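Local coordinates for protein nudix Hydrolase, RenU (PDB 6UUF) that probably hydrolyses nucleotide-type diphosphate substrates, NADH perhaps among them, as a magnesium-dependent member of the Nudix family, at residues R130-E134 and D135-D139. The protein carries 3 engineered substitutions. Residues are numbered along the deposited sequence; the frame is centred on the assembly and turned at random.
Sequences RWVLE and DQVAD
Val132 and Val137 meet through one methyl each where strand 126-133 ends and the chain coils back on itself: CG1 of Val132 lies 3.7 Å from CG2 of Val137, the two side chains crossing at about a right angle. Val132 sends CG1 forward to this meeting because that methyl stands anti to its own nitrogen (chi1 175°), and the same carbon also packs against the backbone N of Val137. Both valines are buried. Val137 also touches Val39 of strand 37-44 and Phe146 and Trp150 of helix 144-158, so it packs between the Nudix sheet and that helix; Leu140, in the same loop, touches Val132.

The reversal itself is a type I beta turn, closed by Gln136 N donating to Leu133 O over 2.8 Å. The same three-residue spacing recurs in a weak bond of 3.4 Å from Val137 N to Glu134 O and again from Asp139 N to Gln136 O. Glu134 O also accepts from a water 2.8 Å away, and this water accepts from Ala138 N at 3.0 Å, standing in the place of a direct i to i+4 bond.

Packing is looser on the outer side. Leu133 and Gln136 run alongside each other in the same direction, with CD1 of Leu133 no nearer than 4.0 Å to NE2 of Gln136, an exposed residue. The chemistry is thus divided: apolar contact and backbone bonds shape the turn inside, whereas the acidic side chains of Asp135, salt-bridged to Arg154, and Glu134, weakly bonded to Thr157, join it to helix 144-158.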
ATOM      1  N   ARG A 130      -6.186  10.682  -1.528  1.00 35.97           N
ATOM      2  CA  ARG A 130      -5.718  11.941  -1.048  1.00 37.80           C
ATOM      3  C   ARG A 130      -4.215  11.897  -0.738  1.00 35.79           C
ATOM      4  O   ARG A 130      -3.690  10.938  -0.116  1.00 30.88           O
ATOM      5  CB  ARG A 130      -6.516  12.291   0.199  1.00 40.34           C
ATOM      6  CG  ARG A 130      -6.511  13.774   0.487  1.00 45.96           C
ATOM      7  CD  ARG A 130      -6.967  14.022   1.908  1.00 49.17           C
ATOM      8  NE  ARG A 130      -8.427  13.980   2.061  1.00 49.89           N
ATOM      9  CZ  ARG A 130      -9.075  13.997   3.232  1.00 45.97           C
ATOM     10  NH1 ARG A 130      -8.425  14.017   4.424  1.00 41.33           N
ATOM     11  NH2 ARG A 130     -10.392  13.989   3.208  1.00 42.66           N
ATOM     12  N   TRP A 131      -3.539  12.935  -1.210  1.00 32.83           N
ATOM     13  CA  TRP A 131      -2.166  13.163  -0.878  1.00 32.94           C
ATOM     14  C   TRP A 131      -2.142  13.702   0.523  1.00 33.37           C
ATOM     15  O   TRP A 131      -2.864  14.650   0.818  1.00 37.50           O
ATOM     16  CB  TRP A 131      -1.555  14.127  -1.871  1.00 31.93           C
ATOM     17  CG  TRP A 131      -1.277  13.481  -3.181  1.00 33.06           C
ATOM     18  CD1 TRP A 131      -2.005  13.600  -4.342  1.00 32.65           C
ATOM     19  CD2 TRP A 131      -0.200  12.596  -3.469  1.00 32.31           C
ATOM     20  NE1 TRP A 131      -1.427  12.852  -5.330  1.00 32.01           N
ATOM     21  CE2 TRP A 131      -0.321  12.226  -4.838  1.00 31.03           C
ATOM     22  CE3 TRP A 131       0.875  12.081  -2.704  1.00 32.45           C
ATOM     23  CZ2 TRP A 131       0.577  11.350  -5.465  1.00 33.10           C
ATOM     24  CZ3 TRP A 131       1.782  11.231  -3.317  1.00 32.91           C
ATOM     25  CH2 TRP A 131       1.631  10.867  -4.698  1.00 34.66           C
ATOM     26  N   VAL A 132      -1.358  13.087   1.397  1.00 31.31           N
ATOM     27  CA  VAL A 132      -1.360  13.440   2.845  1.00 31.21           C
ATOM     28  C   VAL A 132       0.078  13.650   3.285  1.00 30.66           C
ATOM     29  O   VAL A 132       0.928  12.808   3.062  1.00 34.17           O
ATOM     30  CB  VAL A 132      -1.984  12.328   3.692  1.00 32.23           C
ATOM     31  CG1 VAL A 132      -1.887  12.604   5.199  1.00 32.09           C
ATOM     32  CG2 VAL A 132      -3.439  12.138   3.285  1.00 35.43           C
ATOM     33  N   LEU A 133       0.380  14.784   3.880  1.00 31.71           N
ATOM     34  CA  LEU A 133       1.734  14.991   4.403  1.00 33.32           C
ATOM     35  C   LEU A 133       2.104  13.824   5.327  1.00 33.49           C
ATOM     36  O   LEU A 133       1.276  13.409   6.118  1.00 29.05           O
ATOM     37  CB  LEU A 133       1.858  16.325   5.130  1.00 34.26           C
ATOM     38  CG  LEU A 133       1.836  17.536   4.194  1.00 35.75           C
ATOM     39  CD1 LEU A 133       1.630  18.828   4.979  1.00 38.51           C
ATOM     40  CD2 LEU A 133       3.092  17.614   3.362  1.00 38.96           C
ATOM     41  N   GLU A 134       3.314  13.282   5.150  1.00 32.39           N
ATOM     42  CA  GLU A 134       3.821  12.201   5.975  1.00 37.24           C
ATOM     43  C   GLU A 134       3.620  12.376   7.471  1.00 35.89           C
ATOM     44  O   GLU A 134       3.228  11.445   8.152  1.00 37.57           O
ATOM     45  CB  GLU A 134       5.322  12.036   5.750  1.00 44.88           C
ATOM     46  CG  GLU A 134       5.715  11.248   4.538  1.00 53.71           C
ATOM     47  CD  GLU A 134       7.184  10.814   4.600  1.00 68.11           C
ATOM     48  OE1 GLU A 134       8.057  11.733   4.626  1.00 72.85           O
ATOM     49  OE2 GLU A 134       7.450   9.571   4.653  1.00 65.14           O
ATOM     50  N   ASP A 135       3.891  13.574   7.977  1.00 39.64           N
ATOM     51  CA  ASP A 135       3.670  13.913   9.407  1.00 45.21           C
ATOM     52  C   ASP A 135       2.211  13.890   9.831  1.00 41.49           C
ATOM     53  O   ASP A 135       1.913  13.846  11.041  1.00 40.12           O
ATOM     54  CB  ASP A 135       4.222  15.322   9.729  1.00 50.18           C
ATOM     55  CG  ASP A 135       5.752  15.380   9.723  1.00 61.15           C
ATOM     56  OD1 ASP A 135       6.419  14.469  10.260  1.00 67.43           O
ATOM     57  OD2 ASP A 135       6.304  16.365   9.191  1.00 73.93           O
ATOM     58  N   GLN A 136       1.295  13.989   8.860  1.00 37.66           N
ATOM     59  CA  GLN A 136      -0.145  14.008   9.159  1.00 37.67           C
ATOM     60  C   GLN A 136      -0.875  12.698   8.896  1.00 35.02           C
ATOM     61  O   GLN A 136      -2.054  12.578   9.255  1.00 34.21           O
ATOM     62  CB  GLN A 136      -0.805  15.154   8.407  1.00 40.19           C
ATOM     63  CG  GLN A 136      -0.203  16.485   8.844  1.00 43.45           C
ATOM     64  CD  GLN A 136      -1.103  17.639   8.571  1.00 43.10           C
ATOM     65  OE1 GLN A 136      -1.468  18.352   9.514  1.00 43.61           O
ATOM     66  NE2 GLN A 136      -1.512  17.824   7.286  1.00 38.33           N
ATOM     67  N   VAL A 137      -0.178  11.697   8.338  1.00 34.13           N
ATOM     68  CA  VAL A 137      -0.800  10.393   8.065  1.00 32.18           C
ATOM     69  C   VAL A 137      -1.445   9.784   9.317  1.00 31.18           C
ATOM     70  O   VAL A 137      -2.592   9.351   9.261  1.00 32.03           O
ATOM     71  CB  VAL A 137       0.216   9.402   7.414  1.00 33.46           C
ATOM     72  CG1 VAL A 137      -0.281   7.951   7.472  1.00 32.65           C
ATOM     73  CG2 VAL A 137       0.480   9.833   5.971  1.00 33.58           C
ATOM     74  N   ALA A 138      -0.719   9.766  10.437  1.00 31.51           N
ATOM     75  CA  ALA A 138      -1.195   9.157  11.696  1.00 31.41           C
ATOM     76  C   ALA A 138      -2.342   9.890  12.369  1.00 32.74           C
ATOM     77  O   ALA A 138      -2.928   9.379  13.323  1.00 35.66           O
ATOM     78  CB  ALA A 138      -0.047   9.062  12.677  1.00 35.35           C
ATOM     79  N   ASP A 139      -2.644  11.103  11.914  1.00 32.34           N
ATOM     80  CA  ASP A 139      -3.852  11.809  12.375  1.00 32.63           C
ATOM     81  C   ASP A 139      -5.120  11.177  11.872  1.00 33.90           C
ATOM     82  O   ASP A 139      -6.153  11.323  12.501  1.00 33.08           O
ATOM     83  CB  ASP A 139      -3.866  13.269  11.934  1.00 35.17           C
ATOM     84  CG  ASP A 139      -2.643  14.079  12.427  1.00 35.95           C
ATOM     85  OD1 ASP A 139      -2.012  13.748  13.465  1.00 38.59           O
ATOM     86  OD2 ASP A 139      -2.317  15.056  11.729  1.00 34.76           O
TER
HETATM   87  O   HOH W   1       2.281  10.296  10.511  1.00 36.21           O